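Local structure of rifin (Plasmodium falciparum, 7JZK) at residues I68-C76 / Q86-T94; G27-K36 / L49-Y58. The protein displays, in its V2 domain, a surface recognised by the human inhibitory receptor LAIR1, and probably helps the parasite engage that receptor on immune cells. All coordinates share one frame; numbering follows the deposited sequence.

Contact 1. Residues I68-C76 / Q86-T94; sequences IDTQMTASC and QAFCDVRKT
Arg-92 NH1 is held from two sides of a protein interface: within the rifin it donates to Cys-76 O at 3.2 Å, and also to Tyr-43 O of the LAIR1 domain of antibody MGD21. The intramolecular bond is bent, 140° at the hydrogen, with the donor tilted from the carbonyl plane. CB of Cys-76 lies over one face of the guanidinium. With the chain extended from CG to NE, the arginine slides past Met-72 running the other way, and NE comes 3.6 Å from Met-72 CG before donating to Gln-108.

Alongside, Phe-88 is a knob in a hole formed by Ile-68, Gln-71, Met-72 and Ser-75. Its CG lies opposite the backbone N (chi1 179°), which carries the ring in among those four residues. Met-72 bends at its last torsion, packing its CE methyl 3.5 Å from Phe-88 CE1; its SD lies obliquely to the ring, 5.5 Å from the Phe-88 centroid, a Met-aromatic contact. Ser-75 OG sits at the ring edge, in its plane, 3.5 Å from Phe-88 CE2; the same hydroxyl donates to Gln-71 O at 2.6 Å, from above the carbonyl plane. That carbonyl also accepts the helical bond from Ser-75 N, so two donors grip it.

The Cys-76 SG to Cys-89 SG disulfide (2.0 Å) closes the corner, and its Cys-76 sulfur lies obliquely to the Phe-88 ring. The N-to-C directions of the two helical segments are 108° apart. Covalent bond, aromatic knob and arginine bond work together: the disulfide ties the exit of helix 68-75 to helix 86-94 and limits how far they can part, and the arginine, which also makes a cation-pi contact with Tyr-45 of the LAIR1 domain, carries this corner into the interface with that domain.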
loop_
_atom_site.group_PDB
_atom_site.type_symbol
_atom_site.label_atom_id
_atom_site.label_comp_id
_atom_site.label_asym_id
_atom_site.label_seq_id
_atom_site.Cartn_x
_atom_site.Cartn_y
_atom_site.Cartn_z
ATOM N N ILE B 68 -10.365 -0.618 1.689
ATOM C CA ILE B 68 -9.390 0.267 1.079
ATOM C C ILE B 68 -7.981 -0.181 1.449
ATOM O O ILE B 68 -7.089 -0.198 0.601
ATOM C CB ILE B 68 -9.675 1.727 1.477
ATOM C CG1 ILE B 68 -10.956 2.246 0.778
ATOM C CG2 ILE B 68 -8.465 2.617 1.153
ATOM C CD1 ILE B 68 -11.392 3.642 1.202
ATOM N N ASP B 69 -7.780 -0.600 2.704
ATOM C CA ASP B 69 -6.485 -1.114 3.146
ATOM C C ASP B 69 -6.088 -2.333 2.347
ATOM O O ASP B 69 -4.972 -2.430 1.847
ATOM C CB ASP B 69 -6.529 -1.468 4.640
ATOM C CG ASP B 69 -5.268 -2.201 5.121
ATOM O OD1 ASP B 69 -5.173 -3.437 4.942
ATOM O OD2 ASP B 69 -4.370 -1.584 5.725
ATOM N N THR B 70 -7.001 -3.266 2.188
ATOM C CA THR B 70 -6.683 -4.485 1.463
ATOM C C THR B 70 -6.329 -4.161 0.014
ATOM O O THR B 70 -5.329 -4.662 -0.524
ATOM C CB THR B 70 -7.899 -5.429 1.545
ATOM O OG1 THR B 70 -8.218 -5.663 2.924
ATOM C CG2 THR B 70 -7.582 -6.764 0.922
ATOM N N GLN B 71 -7.058 -3.242 -0.602
ATOM C CA GLN B 71 -6.788 -2.842 -2.005
ATOM C C GLN B 71 -5.444 -2.116 -2.109
ATOM O O GLN B 71 -4.708 -2.401 -3.044
ATOM C CB GLN B 71 -7.948 -2.002 -2.532
ATOM C CG GLN B 71 -7.879 -1.680 -4.012
ATOM C CD GLN B 71 -9.249 -1.331 -4.530
ATOM O OE1 GLN B 71 -10.194 -2.100 -4.406
ATOM N NE2 GLN B 71 -9.365 -0.157 -5.118
ATOM N N MET B 72 -5.152 -1.215 -1.168
ATOM C CA MET B 72 -3.881 -0.488 -1.198
ATOM C C MET B 72 -2.710 -1.444 -1.049
ATOM O O MET B 72 -1.684 -1.290 -1.723
ATOM C CB MET B 72 -3.840 0.575 -0.096
ATOM C CG MET B 72 -2.584 1.444 -0.080
ATOM S SD MET B 72 -2.725 2.873 1.035
ATOM C CE MET B 72 -3.864 3.837 0.026
ATOM N N THR B 73 -2.821 -2.427 -0.154
ATOM C CA THR B 73 -1.731 -3.390 -0.058
ATOM C C THR B 73 -1.597 -4.177 -1.357
ATOM O O THR B 73 -0.476 -4.464 -1.809
ATOM C CB THR B 73 -1.929 -4.319 1.145
ATOM O OG1 THR B 73 -1.922 -3.528 2.341
ATOM C CG2 THR B 73 -0.792 -5.356 1.247
ATOM N N ALA B 74 -2.724 -4.477 -2.009
ATOM C CA ALA B 74 -2.660 -5.309 -3.212
ATOM C C ALA B 74 -2.225 -4.567 -4.478
ATOM O O ALA B 74 -1.669 -5.199 -5.389
ATOM C CB ALA B 74 -4.010 -5.973 -3.456
ATOM N N SER B 75 -2.469 -3.260 -4.590
ATOM C CA SER B 75 -2.236 -2.568 -5.857
ATOM C C SER B 75 -1.037 -1.621 -5.837
ATOM O O SER B 75 -0.782 -0.946 -6.847
ATOM C CB SER B 75 -3.502 -1.813 -6.303
ATOM O OG SER B 75 -4.127 -1.116 -5.243
ATOM N N CYS B 76 -0.310 -1.532 -4.725
ATOM C CA CYS B 76 0.831 -0.636 -4.593
ATOM C C CYS B 76 2.027 -1.403 -4.062
ATOM O O CYS B 76 2.710 -0.967 -3.136
ATOM C CB CYS B 76 0.524 0.517 -3.656
ATOM S SG CYS B 76 -0.960 1.378 -4.087
ATOM N N GLN B 86 -1.078 5.422 -9.861
ATOM C CA GLN B 86 -0.098 5.986 -8.911
ATOM C C GLN B 86 -0.749 6.895 -7.860
ATOM O O GLN B 86 -0.269 6.893 -6.742
ATOM C CB GLN B 86 1.012 6.654 -9.715
ATOM C CG GLN B 86 1.716 5.698 -10.660
ATOM C CD GLN B 86 2.992 5.169 -10.060
ATOM O OE1 GLN B 86 3.627 5.822 -9.240
ATOM N NE2 GLN B 86 3.388 3.980 -10.480
ATOM N N ALA B 87 -1.768 7.659 -8.205
ATOM C CA ALA B 87 -2.385 8.628 -7.280
ATOM C C ALA B 87 -2.937 7.947 -6.033
ATOM O O ALA B 87 -2.864 8.543 -4.960
ATOM C CB ALA B 87 -3.454 9.377 -7.999
ATOM N N PHE B 88 -3.518 6.773 -6.195
ATOM C CA PHE B 88 -4.002 5.989 -5.057
ATOM C C PHE B 88 -2.859 5.614 -4.123
ATOM O O PHE B 88 -2.935 5.836 -2.917
ATOM C CB PHE B 88 -4.711 4.727 -5.575
ATOM C CG PHE B 88 -5.242 3.816 -4.502
ATOM C CD1 PHE B 88 -5.890 4.326 -3.386
ATOM C CD2 PHE B 88 -5.138 2.445 -4.635
ATOM C CE1 PHE B 88 -6.418 3.466 -2.409
ATOM C CE2 PHE B 88 -5.652 1.584 -3.654
ATOM C CZ PHE B 88 -6.286 2.101 -2.542
ATOM N N CYS B 89 -1.756 5.120 -4.674
ATOM C CA CYS B 89 -0.613 4.759 -3.847
ATOM C C CYS B 89 0.025 5.996 -3.226
ATOM O O CYS B 89 0.444 5.958 -2.069
ATOM C CB CYS B 89 0.387 3.986 -4.716
ATOM S SG CYS B 89 -0.426 2.622 -5.597
ATOM N N ASP B 90 -0.036 7.125 -3.922
ATOM C CA ASP B 90 0.527 8.394 -3.464
ATOM C C ASP B 90 -0.100 8.850 -2.148
ATOM O O ASP B 90 0.531 9.608 -1.402
ATOM C CB ASP B 90 0.327 9.453 -4.573
ATOM C CG ASP B 90 0.914 10.832 -4.223
ATOM O OD1 ASP B 90 0.149 11.720 -3.785
ATOM O OD2 ASP B 90 2.144 11.032 -4.384
ATOM N N VAL B 91 -1.305 8.361 -1.827
ATOM C CA VAL B 91 -1.969 8.689 -0.567
ATOM C C VAL B 91 -1.143 8.244 0.630
ATOM O O VAL B 91 -1.209 8.859 1.704
ATOM C CB VAL B 91 -3.377 8.069 -0.537
ATOM C CG1 VAL B 91 -4.084 8.341 0.807
ATOM C CG2 VAL B 91 -4.186 8.628 -1.670
ATOM N N ARG B 92 -0.325 7.202 0.466
ATOM C CA ARG B 92 0.563 6.791 1.552
ATOM C C ARG B 92 1.470 7.933 1.988
ATOM O O ARG B 92 1.879 7.994 3.153
ATOM C CB ARG B 92 1.393 5.589 1.118
ATOM C CG ARG B 92 0.659 4.295 1.243
ATOM C CD ARG B 92 1.478 3.211 0.636
ATOM N NE ARG B 92 0.882 1.907 0.852
ATOM C CZ ARG B 92 1.332 0.813 0.265
ATOM N NH1 ARG B 92 2.360 0.911 -0.560
ATOM N NH2 ARG B 92 0.763 -0.362 0.494
ATOM N N LYS B 93 1.823 8.826 1.061
ATOM C CA LYS B 93 2.644 9.968 1.430
ATOM C C LYS B 93 1.832 11.003 2.184
ATOM O O LYS B 93 2.315 11.576 3.166
ATOM C CB LYS B 93 3.274 10.571 0.173
ATOM C CG LYS B 93 3.879 11.961 0.328
ATOM C CD LYS B 93 2.890 13.104 -0.028
ATOM C CE LYS B 93 2.108 12.785 -1.319
ATOM N NZ LYS B 93 0.835 13.551 -1.591
ATOM N N THR B 94 0.568 11.165 1.822
ATOM C CA THR B 94 -0.289 12.090 2.541
ATOM C C THR B 94 -0.500 11.622 3.976
ATOM O O THR B 94 -0.399 12.410 4.918
ATOM C CB THR B 94 -1.622 12.205 1.802
ATOM O OG1 THR B 94 -1.372 12.514 0.420
ATOM C CG2 THR B 94 -2.483 13.294 2.421
#

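Contact 2. Residues G27-K36 / L49-Y58; sequences GRNAIIGALK and LKSFFNSTSY. With NAG (2-acetamido-2-deoxy-beta-D-glucopyranose), chain E.
Gly-27 meets Tyr-58 at the start of the contact, its CA resting over one ring face at 4.2 Å from the centroid, toward the rim. Arg-28 comes next and reaches along the short helix 49-55. The bend at its third torsion (chi3 64°) brings the guanidinium to the carbonyls of Lys-50 and Phe-53: NH2 makes a weak bond to Lys-50 O at 3.2 Å, while Phe-53 O lies above one guanidinium face. The cation probably sits favourably beside these carbonyl oxygens, though without a strong directional bond.

Ala-30 only brushes the phenol of Tyr-58, but Ile-31 touches two aromatic rings. Its CG2 stands over the face of Phe-53, 3.9 Å from the ring centroid, and its CB is close to the Tyr-58 ring. Phe-52 CD1 covers the other face of Phe-53, which is thus sandwiched between the isoleucine methyl and its own neighbour. Ile-32 slides past Leu-49 in the opposite sense, CG2 to CD2 at 3.9 Å, and lays CG1 3.8 Å from Phe-53 CD2. One turn on, Leu-35 pushes CD1 in the ring plane against the Phe-53 edge, 3.8 Å from CE2, and carries CB up to Leu-49. Lys-36 closes the row by folding its bent chain back until NZ lies 4.0 Å from Leu-49 CD2.

Beyond this layer, Phe-52 presents a ring face to the acetamido methyl of an N-acetylglucosamine, C8 lying 3.3 Å from Phe-52 CE2. The N-to-C directions of the two helical segments are 129° apart: within the mainly helical rifin V2 domain these are two helices joined through the beta hairpin 43-48, the second packed back on the first.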
loop_
_atom_site.group_PDB
_atom_site.type_symbol
_atom_site.label_atom_id
_atom_site.label_comp_id
_atom_site.label_asym_id
_atom_site.label_seq_id
_atom_site.Cartn_x
_atom_site.Cartn_y
_atom_site.Cartn_z
ATOM N N GLY B 27 -26.884 10.456 -0.268
ATOM C CA GLY B 27 -25.874 10.037 0.694
ATOM C C GLY B 27 -24.793 9.183 0.057
ATOM O O GLY B 27 -23.597 9.484 0.167
ATOM N N ARG B 28 -25.202 8.155 -0.691
ATOM C CA ARG B 28 -24.221 7.328 -1.382
ATOM C C ARG B 28 -23.359 8.187 -2.291
ATOM O O ARG B 28 -22.136 8.027 -2.327
ATOM C CB ARG B 28 -24.926 6.241 -2.196
ATOM C CG ARG B 28 -25.704 5.250 -1.359
ATOM C CD ARG B 28 -26.731 4.439 -2.181
ATOM N NE ARG B 28 -26.231 3.543 -3.229
ATOM C CZ ARG B 28 -26.598 2.263 -3.329
ATOM N NH1 ARG B 28 -27.448 1.762 -2.439
ATOM N NH2 ARG B 28 -26.150 1.490 -4.319
ATOM N N ASN B 29 -23.972 9.137 -2.999
ATOM C CA ASN B 29 -23.197 9.997 -3.880
ATOM C C ASN B 29 -22.181 10.818 -3.105
ATOM O O ASN B 29 -21.061 11.023 -3.581
ATOM C CB ASN B 29 -24.123 10.914 -4.674
ATOM C CG ASN B 29 -24.933 10.163 -5.690
ATOM O OD1 ASN B 29 -24.894 8.935 -5.735
ATOM N ND2 ASN B 29 -25.688 10.888 -6.509
ATOM N N ALA B 30 -22.538 11.276 -1.901
ATOM C CA ALA B 30 -21.595 12.067 -1.117
ATOM C C ALA B 30 -20.387 11.238 -0.693
ATOM O O ALA B 30 -19.234 11.682 -0.820
ATOM C CB ALA B 30 -22.297 12.665 0.104
ATOM N N ILE B 31 -20.621 10.021 -0.190
ATOM C CA ILE B 31 -19.442 9.273 0.245
ATOM C C ILE B 31 -18.637 8.817 -0.955
ATOM O O ILE B 31 -17.409 8.728 -0.886
ATOM C CB ILE B 31 -19.760 8.072 1.150
ATOM C CG1 ILE B 31 -18.488 7.646 1.884
ATOM C CG2 ILE B 31 -20.218 6.898 0.335
ATOM C CD1 ILE B 31 -17.790 8.761 2.639
ATOM N N ILE B 32 -19.292 8.556 -2.082
ATOM C CA ILE B 32 -18.554 8.064 -3.229
ATOM C C ILE B 32 -17.670 9.172 -3.751
ATOM O O ILE B 32 -16.488 8.962 -4.037
ATOM C CB ILE B 32 -19.500 7.509 -4.318
ATOM C CG1 ILE B 32 -20.069 6.148 -3.896
ATOM C CG2 ILE B 32 -18.756 7.442 -5.672
ATOM C CD1 ILE B 32 -21.361 5.752 -4.655
ATOM N N GLY B 33 -18.227 10.370 -3.900
ATOM C CA GLY B 33 -17.409 11.488 -4.316
ATOM C C GLY B 33 -16.243 11.729 -3.387
ATOM O O GLY B 33 -15.139 12.012 -3.841
ATOM N N ALA B 34 -16.474 11.632 -2.071
ATOM C CA ALA B 34 -15.390 11.888 -1.127
ATOM C C ALA B 34 -14.260 10.855 -1.266
ATOM O O ALA B 34 -13.074 11.214 -1.294
ATOM C CB ALA B 34 -15.951 11.908 0.300
ATOM N N LEU B 35 -14.616 9.572 -1.433
ATOM C CA LEU B 35 -13.606 8.529 -1.591
ATOM C C LEU B 35 -12.871 8.652 -2.913
ATOM O O LEU B 35 -11.646 8.479 -2.974
ATOM C CB LEU B 35 -14.273 7.169 -1.538
ATOM C CG LEU B 35 -14.964 6.891 -0.227
ATOM C CD1 LEU B 35 -15.662 5.567 -0.409
ATOM C CD2 LEU B 35 -13.914 6.868 0.857
ATOM N N LYS B 36 -13.597 9.011 -3.970
ATOM C CA LYS B 36 -12.991 9.166 -5.281
ATOM C C LYS B 36 -12.030 10.344 -5.300
ATOM O O LYS B 36 -10.924 10.254 -5.827
ATOM C CB LYS B 36 -14.098 9.372 -6.322
ATOM C CG LYS B 36 -13.864 8.747 -7.699
ATOM C CD LYS B 36 -14.826 9.266 -8.771
ATOM C CE LYS B 36 -16.243 8.885 -8.456
ATOM N NZ LYS B 36 -16.320 7.534 -7.846
ATOM N N LEU B 49 -17.834 1.586 -7.038
ATOM C CA LEU B 49 -18.175 2.138 -5.715
ATOM C C LEU B 49 -19.693 2.241 -5.595
ATOM O O LEU B 49 -20.187 2.061 -4.486
ATOM C CB LEU B 49 -17.542 3.528 -5.625
ATOM C CG LEU B 49 -16.563 3.768 -4.480
ATOM C CD1 LEU B 49 -15.619 2.596 -4.328
ATOM C CD2 LEU B 49 -15.774 5.042 -4.716
ATOM N N LYS B 50 -20.399 2.474 -6.708
ATOM C CA LYS B 50 -21.862 2.446 -6.589
ATOM C C LYS B 50 -22.343 1.038 -6.287
ATOM O O LYS B 50 -23.195 0.838 -5.426
ATOM C CB LYS B 50 -22.548 2.956 -7.870
ATOM C CG LYS B 50 -24.080 2.825 -7.892
ATOM C CD LYS B 50 -24.691 3.323 -9.242
ATOM C CE LYS B 50 -26.206 3.712 -9.151
ATOM N NZ LYS B 50 -26.456 4.838 -8.158
ATOM N N SER B 51 -21.777 0.042 -6.966
ATOM C CA SER B 51 -22.105 -1.353 -6.683
ATOM C C SER B 51 -21.624 -1.760 -5.298
ATOM O O SER B 51 -22.273 -2.550 -4.610
ATOM C CB SER B 51 -21.464 -2.256 -7.742
ATOM O OG SER B 51 -21.397 -3.628 -7.361
ATOM N N PHE B 52 -20.495 -1.200 -4.865
ATOM C CA PHE B 52 -19.940 -1.513 -3.553
ATOM C C PHE B 52 -20.881 -1.065 -2.448
ATOM O O PHE B 52 -21.010 -1.739 -1.427
ATOM C CB PHE B 52 -18.570 -0.852 -3.382
ATOM C CG PHE B 52 -17.983 -1.009 -2.000
ATOM C CD1 PHE B 52 -18.284 -0.102 -1.004
ATOM C CD2 PHE B 52 -17.110 -2.045 -1.705
ATOM C CE1 PHE B 52 -17.750 -0.234 0.264
ATOM C CE2 PHE B 52 -16.564 -2.176 -0.416
ATOM C CZ PHE B 52 -16.887 -1.266 0.560
ATOM N N PHE B 53 -21.523 0.084 -2.620
ATOM C CA PHE B 53 -22.440 0.641 -1.621
ATOM C C PHE B 53 -23.890 0.172 -1.726
ATOM O O PHE B 53 -24.755 0.738 -1.047
ATOM C CB PHE B 53 -22.349 2.163 -1.601
ATOM C CG PHE B 53 -21.153 2.643 -0.862
ATOM C CD1 PHE B 53 -21.114 2.507 0.509
ATOM C CD2 PHE B 53 -20.058 3.207 -1.508
ATOM C CE1 PHE B 53 -20.022 2.918 1.230
ATOM C CE2 PHE B 53 -18.949 3.623 -0.774
ATOM C CZ PHE B 53 -18.940 3.479 0.593
ATOM N N ASN B 54 -24.185 -0.801 -2.586
ATOM C CA ASN B 54 -25.494 -1.438 -2.510
ATOM C C ASN B 54 -25.560 -2.424 -1.338
ATOM O O ASN B 54 -26.611 -2.542 -0.697
ATOM C CB ASN B 54 -25.827 -2.079 -3.867
ATOM C CG ASN B 54 -27.238 -2.640 -3.945
ATOM O OD1 ASN B 54 -28.007 -2.571 -2.989
ATOM N ND2 ASN B 54 -27.594 -3.178 -5.115
ATOM N N SER B 55 -24.437 -3.077 -0.996
ATOM C CA SER B 55 -24.386 -4.105 0.045
ATOM C C SER B 55 -23.946 -3.607 1.418
ATOM O O SER B 55 -24.306 -4.223 2.428
ATOM C CB SER B 55 -23.442 -5.236 -0.368
ATOM O OG SER B 55 -23.058 -6.001 0.768
ATOM N N THR B 56 -23.130 -2.564 1.489
ATOM C CA THR B 56 -22.615 -2.065 2.755
ATOM C C THR B 56 -23.056 -0.635 3.021
ATOM O O THR B 56 -23.254 0.160 2.098
ATOM C CB THR B 56 -21.093 -2.137 2.809
ATOM O OG1 THR B 56 -20.600 -1.036 3.582
ATOM C CG2 THR B 56 -20.528 -2.069 1.449
ATOM N N SER B 57 -23.174 -0.321 4.307
ATOM C CA SER B 57 -23.730 0.956 4.726
ATOM C C SER B 57 -22.844 2.107 4.286
ATOM O O SER B 57 -21.626 1.970 4.145
ATOM C CB SER B 57 -23.893 1.007 6.240
ATOM O OG SER B 57 -23.901 2.358 6.675
ATOM N N TYR B 58 -23.474 3.259 4.091
ATOM C CA TYR B 58 -22.795 4.452 3.619
ATOM C C TYR B 58 -21.935 5.119 4.693
ATOM O O TYR B 58 -21.080 5.949 4.362
ATOM C CB TYR B 58 -23.858 5.409 3.059
ATOM C CG TYR B 58 -23.601 6.877 3.287
ATOM C CD1 TYR B 58 -24.069 7.532 4.424
ATOM C CD2 TYR B 58 -22.898 7.613 2.363
ATOM C CE1 TYR B 58 -23.821 8.892 4.625
ATOM C CE2 TYR B 58 -22.635 8.957 2.565
ATOM C CZ TYR B 58 -23.104 9.600 3.677
ATOM O OH TYR B 58 -22.831 10.948 3.828
HETATM C C1 NAG E . -16.030 -7.900 -1.214
HETATM C C2 NAG E . -17.509 -7.817 -1.082
HETATM C C3 NAG E . -18.013 -9.048 -0.383
HETATM C C4 NAG E . -17.538 -10.319 -1.070
HETATM C C5 NAG E . -16.064 -10.282 -1.494
HETATM C C6 NAG E . -15.761 -11.322 -2.551
HETATM C C7 NAG E . -18.560 -5.624 -0.970
HETATM C C8 NAG E . -18.948 -4.481 -0.096
HETATM N N2 NAG E . -17.935 -6.635 -0.370
HETATM O O3 NAG E . -19.435 -8.963 -0.372
HETATM O O4 NAG E . -17.603 -11.332 -0.077
HETATM O O5 NAG E . -15.685 -9.006 -2.046
HETATM O O6 NAG E . -14.373 -11.329 -2.847
HETATM O O7 NAG E . -18.756 -5.620 -2.171
#

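How the contacts relate
The two contacts lie in series along the chain: contact 2 folds helix 49-55 back on helix 13-39, and helix 61-75 then leads into contact 1. Their centres are about 18 Å apart, on opposite sides of the centre of the chain, yet they touch where Ile-68 CD1 packs on Leu-35 CD2 at 4.1 Å. Helix 13-39, which supplies one side of contact 2, also reaches contact 1, where Phe-39 meets Phe-88. Their roles differ at the surface. Contact 1 borders the LAIR1 chain through Arg-92 and Cys-76, whereas no other protein chain of the assembly reaches contact 2, whose second segment instead has a glycan sugar beside Phe-52 and Thr-56.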